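Diacylglycerol lipase (Aspergillus oryzae, PDB 5XK2) probably hydrolyses mono- and diacylglycerols, releasing fatty acids, as a class 3 lipase of the alpha/beta-hydrolase superfamily. Local coordinates at residues 200-212 with 248-260. Numbering follows the deposited sequence.
Sequences RFTHNDDPVPKLP and NFKGNTGTSGGLP
The loop carrying Asp206, the probable acid of a Ser-His-Asp triad with Ser153 and His268, is bound through two main-chain carbonyls by the side-chain amide of Asn252 and itself sends Lys210 into the 248-260 loop. With CG anti to its backbone N (chi1 171°), Asn252 reaches into the type II' turn His203-Asp206, and its ND2 spends both protons: on Asn204 O at 2.9 Å, tilted from the carbonyl plane, and on Asp206 O at 2.8 Å, on a lone pair and nearly straight (173°). Both acceptors lie close to the amide plane, which fixes the rotation of the group; its OD1 takes a proton from a water shared with Pro209 O. Lys210, extended beyond CG, runs obliquely past Asn252. Lys210 NZ bonds Leu259 O at 2.7 Å, Thr255 OG1 at 2.8 Å and Thr255 O at 2.9 Å, meeting both carbonyls from above their planes; a water bound to Asp205 O and Ser256 OG is a fourth acceptor for three N-H groups, so at least one proton must be shared. Pro207 CB packs on Pro260 CB (3.8 Å), and Leu262 of the second subunit packs on Pro207. Asp206 OD1 closes an Asx turn at Val208 N, while OD2 bonds Tyr271 and His268, the latter consistent with the acid loop of an alpha/beta-hydrolase catalytic triad.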
loop_
_atom_site.group_PDB
_atom_site.type_symbol
_atom_site.label_atom_id
_atom_site.label_comp_id
_atom_site.label_asym_id
_atom_site.label_seq_id
_atom_site.Cartn_x
_atom_site.Cartn_y
_atom_site.Cartn_z
ATOM N N ARG A 200 -9.351 21.715 -1.901
ATOM C CA ARG A 200 -8.756 20.427 -2.221
ATOM C C ARG A 200 -7.259 20.616 -2.392
ATOM O O ARG A 200 -6.820 21.501 -3.142
ATOM C CB ARG A 200 -9.369 19.827 -3.497
ATOM C CG ARG A 200 -8.682 18.492 -3.897
ATOM C CD ARG A 200 -9.299 17.896 -5.158
ATOM N NE ARG A 200 -9.062 18.717 -6.357
ATOM C CZ ARG A 200 -7.929 18.738 -7.065
ATOM N NH1 ARG A 200 -6.891 17.977 -6.703
ATOM N NH2 ARG A 200 -7.844 19.506 -8.160
ATOM N N PHE A 201 -6.482 19.795 -1.689
ATOM C CA PHE A 201 -5.024 19.940 -1.672
ATOM C C PHE A 201 -4.300 18.804 -2.342
ATOM O O PHE A 201 -4.725 17.654 -2.292
ATOM C CB PHE A 201 -4.528 20.052 -0.224
ATOM C CG PHE A 201 -5.084 21.243 0.489
ATOM C CD1 PHE A 201 -6.320 21.170 1.101
ATOM C CD2 PHE A 201 -4.382 22.432 0.528
ATOM C CE1 PHE A 201 -6.856 22.273 1.766
ATOM C CE2 PHE A 201 -4.906 23.543 1.165
ATOM C CZ PHE A 201 -6.154 23.464 1.787
ATOM N N THR A 202 -3.170 19.140 -2.955
ATOM C CA THR A 202 -2.213 18.150 -3.429
ATOM C C THR A 202 -0.826 18.540 -2.947
ATOM O O THR A 202 -0.584 19.690 -2.563
ATOM C CB THR A 202 -2.155 18.084 -4.944
ATOM O OG1 THR A 202 -1.758 19.381 -5.427
ATOM C CG2 THR A 202 -3.531 17.689 -5.544
ATOM N N HIS A 203 0.090 17.587 -2.963
ATOM C CA HIS A 203 1.431 17.874 -2.467
ATOM C C HIS A 203 2.459 17.287 -3.397
ATOM O O HIS A 203 2.560 16.062 -3.493
ATOM C CB HIS A 203 1.607 17.299 -1.058
ATOM C CG HIS A 203 2.965 17.565 -0.473
ATOM N ND1 HIS A 203 3.687 16.600 0.194
ATOM C CD2 HIS A 203 3.736 18.683 -0.476
ATOM C CE1 HIS A 203 4.839 17.114 0.601
ATOM N NE2 HIS A 203 4.898 18.371 0.205
ATOM N N ASN A 204 3.229 18.158 -4.052
ATOM C CA ASN A 204 4.288 17.712 -4.964
ATOM C C ASN A 204 3.797 16.583 -5.869
ATOM O O ASN A 204 2.765 16.732 -6.541
ATOM C CB ASN A 204 5.542 17.313 -4.164
ATOM C CG ASN A 204 6.230 18.529 -3.560
ATOM O OD1 ASN A 204 6.200 19.611 -4.149
ATOM N ND2 ASN A 204 6.850 18.355 -2.392
ATOM N N ASP A 205 4.534 15.475 -5.888
ATOM C CA ASP A 205 4.280 14.343 -6.787
ATOM C C ASP A 205 3.436 13.239 -6.147
ATOM O O ASP A 205 3.535 12.074 -6.533
ATOM C CB ASP A 205 5.589 13.776 -7.363
ATOM C CG ASP A 205 6.588 13.356 -6.307
ATOM O OD1 ASP A 205 6.365 13.601 -5.105
ATOM O OD2 ASP A 205 7.632 12.784 -6.710
ATOM N N ASP A 206 2.683 13.571 -5.109
ATOM C CA ASP A 206 1.810 12.564 -4.464
ATOM C C ASP A 206 1.032 11.759 -5.528
ATOM O O ASP A 206 0.383 12.330 -6.385
ATOM C CB ASP A 206 0.856 13.307 -3.519
ATOM C CG ASP A 206 -0.132 12.392 -2.810
ATOM O OD1 ASP A 206 -0.084 11.153 -2.987
ATOM O OD2 ASP A 206 -0.956 12.951 -2.048
ATOM N N PRO A 207 1.173 10.421 -5.526
ATOM C CA PRO A 207 0.483 9.649 -6.572
ATOM C C PRO A 207 -1.039 9.535 -6.407
ATOM O O PRO A 207 -1.753 9.290 -7.390
ATOM C CB PRO A 207 1.123 8.260 -6.467
ATOM C CG PRO A 207 1.567 8.152 -5.040
ATOM C CD PRO A 207 2.025 9.571 -4.667
ATOM N N VAL A 208 -1.529 9.664 -5.177
ATOM C CA VAL A 208 -2.928 9.338 -4.915
ATOM C C VAL A 208 -3.923 10.270 -5.633
ATOM O O VAL A 208 -4.900 9.773 -6.185
ATOM C CB VAL A 208 -3.182 9.273 -3.389
ATOM C CG1 VAL A 208 -4.666 9.017 -3.085
ATOM C CG2 VAL A 208 -2.323 8.124 -2.786
ATOM N N PRO A 209 -3.669 11.596 -5.686
ATOM C CA PRO A 209 -4.585 12.473 -6.436
ATOM C C PRO A 209 -4.593 12.231 -7.947
ATOM O O PRO A 209 -5.294 12.952 -8.655
ATOM C CB PRO A 209 -4.089 13.892 -6.093
ATOM C CG PRO A 209 -3.481 13.722 -4.729
ATOM C CD PRO A 209 -2.749 12.398 -4.861
ATOM N N LYS A 210 -3.722 11.360 -8.454
ATOM C CA LYS A 210 -3.766 11.030 -9.872
ATOM C C LYS A 210 -4.679 9.851 -10.192
ATOM O O LYS A 210 -4.755 9.426 -11.347
ATOM C CB LYS A 210 -2.361 10.724 -10.387
ATOM C CG LYS A 210 -1.449 11.898 -10.270
ATOM C CD LYS A 210 -0.043 11.519 -10.699
ATOM C CE LYS A 210 0.928 12.464 -10.111
ATOM N NZ LYS A 210 2.291 12.134 -10.575
ATOM N N LEU A 211 -5.342 9.320 -9.168
ATOM C CA LEU A 211 -6.236 8.168 -9.321
ATOM C C LEU A 211 -7.635 8.498 -8.832
ATOM O O LEU A 211 -7.801 9.304 -7.923
ATOM C CB LEU A 211 -5.708 6.962 -8.547
ATOM C CG LEU A 211 -4.367 6.410 -9.028
ATOM C CD1 LEU A 211 -3.951 5.291 -8.100
ATOM C CD2 LEU A 211 -4.476 5.932 -10.470
ATOM N N PRO A 212 -8.667 7.913 -9.459
ATOM C CA PRO A 212 -8.637 7.147 -10.707
ATOM C C PRO A 212 -8.203 8.016 -11.878
ATOM O O PRO A 212 -8.142 9.261 -11.769
ATOM C CB PRO A 212 -10.103 6.696 -10.888
ATOM C CG PRO A 212 -10.733 6.863 -9.564
ATOM C CD PRO A 212 -10.020 7.986 -8.879
ATOM N N ASN A 248 -5.730 19.976 -14.807
ATOM C CA ASN A 248 -4.693 21.010 -14.880
ATOM C C ASN A 248 -3.336 20.359 -14.816
ATOM O O ASN A 248 -3.028 19.680 -13.838
ATOM C CB ASN A 248 -4.858 22.036 -13.747
ATOM C CG ASN A 248 -4.010 23.295 -13.957
ATOM O OD1 ASN A 248 -2.817 23.210 -14.217
ATOM N ND2 ASN A 248 -4.630 24.463 -13.834
ATOM N N PHE A 249 -2.535 20.528 -15.860
ATOM C CA PHE A 249 -1.256 19.828 -15.913
ATOM C C PHE A 249 -0.111 20.561 -15.212
ATOM O O PHE A 249 1.034 20.076 -15.217
ATOM C CB PHE A 249 -0.866 19.575 -17.381
ATOM C CG PHE A 249 -1.854 18.735 -18.134
ATOM C CD1 PHE A 249 -2.333 17.552 -17.592
ATOM C CD2 PHE A 249 -2.319 19.138 -19.369
ATOM C CE1 PHE A 249 -3.256 16.766 -18.288
ATOM C CE2 PHE A 249 -3.247 18.352 -20.071
ATOM C CZ PHE A 249 -3.712 17.171 -19.519
ATOM N N LYS A 250 -0.375 21.724 -14.615
ATOM C CA LYS A 250 0.729 22.500 -14.026
ATOM C C LYS A 250 0.905 22.274 -12.528
ATOM O O LYS A 250 1.809 22.826 -11.919
ATOM C CB LYS A 250 0.527 23.999 -14.301
ATOM C CG LYS A 250 0.538 24.340 -15.786
ATOM C CD LYS A 250 1.868 23.993 -16.424
ATOM C CE LYS A 250 1.802 24.261 -17.944
ATOM N NZ LYS A 250 3.148 24.387 -18.554
ATOM N N GLY A 251 0.010 21.497 -11.930
ATOM C CA GLY A 251 0.140 21.077 -10.541
ATOM C C GLY A 251 0.494 19.602 -10.422
ATOM O O GLY A 251 1.269 19.041 -11.199
ATOM N N ASN A 252 -0.083 18.963 -9.407
ATOM C CA ASN A 252 0.198 17.553 -9.141
ATOM C C ASN A 252 -0.036 16.633 -10.348
ATOM O O ASN A 252 0.692 15.663 -10.548
ATOM C CB ASN A 252 -0.656 17.094 -7.944
ATOM C CG ASN A 252 -0.613 15.581 -7.723
ATOM O OD1 ASN A 252 -1.516 14.858 -8.150
ATOM N ND2 ASN A 252 0.428 15.098 -7.021
ATOM N N THR A 253 -1.040 16.938 -11.162
ATOM C CA THR A 253 -1.381 16.059 -12.270
ATOM C C THR A 253 -0.253 15.931 -13.293
ATOM O O THR A 253 -0.111 14.890 -13.942
ATOM C CB THR A 253 -2.656 16.562 -12.958
ATOM O OG1 THR A 253 -3.718 16.574 -12.002
ATOM C CG2 THR A 253 -3.065 15.643 -14.121
ATOM N N GLY A 254 0.575 16.965 -13.398
ATOM C CA GLY A 254 1.689 16.950 -14.333
ATOM C C GLY A 254 2.989 16.344 -13.821
ATOM O O GLY A 254 3.962 16.229 -14.580
ATOM N N THR A 255 3.039 15.993 -12.540
ATOM C CA THR A 255 4.271 15.446 -11.955
ATOM C C THR A 255 4.510 14.000 -12.401
ATOM O O THR A 255 3.586 13.315 -12.824
ATOM C CB THR A 255 4.239 15.498 -10.414
ATOM O OG1 THR A 255 3.130 14.728 -9.955
ATOM C CG2 THR A 255 4.077 16.947 -9.928
ATOM N N SER A 256 5.756 13.540 -12.294
ATOM C CA SER A 256 6.138 12.169 -12.668
ATOM C C SER A 256 5.715 11.796 -14.085
ATOM O O SER A 256 5.329 10.657 -14.350
ATOM C CB SER A 256 5.548 11.140 -11.690
ATOM O OG SER A 256 5.758 11.507 -10.343
ATOM N N GLY A 257 5.774 12.765 -14.988
ATOM C CA GLY A 257 5.371 12.531 -16.365
ATOM C C GLY A 257 3.899 12.179 -16.485
ATOM O O GLY A 257 3.466 11.638 -17.498
ATOM N N GLY A 258 3.131 12.491 -15.444
ATOM C CA GLY A 258 1.706 12.218 -15.427
ATOM C C GLY A 258 1.322 10.889 -14.800
ATOM O O GLY A 258 0.138 10.629 -14.569
ATOM N N LEU A 259 2.306 10.048 -14.517
ATOM C CA LEU A 259 2.043 8.753 -13.886
ATOM C C LEU A 259 2.023 8.841 -12.347
ATOM O O LEU A 259 2.676 9.703 -11.770
ATOM C CB LEU A 259 3.109 7.732 -14.315
ATOM C CG LEU A 259 3.083 7.179 -15.741
ATOM C CD1 LEU A 259 4.070 6.027 -15.854
ATOM C CD2 LEU A 259 1.692 6.720 -16.135
ATOM N N PRO A 260 1.269 7.949 -11.681
ATOM C CA PRO A 260 1.309 7.803 -10.218
ATOM C C PRO A 260 2.521 6.993 -9.765
ATOM O O PRO A 260 2.498 5.772 -9.856
ATOM C CB PRO A 260 -0.012 7.103 -9.873
ATOM C CG PRO A 260 -0.462 6.449 -11.136
ATOM C CD PRO A 260 0.201 7.139 -12.300
HETATM O O HOH W 1 3.642 10.569 -8.738
HETATM O O HOH W 2 -3.730 15.292 -9.631
HETATM O O HOH W 3 -2.578 9.286 -13.891
#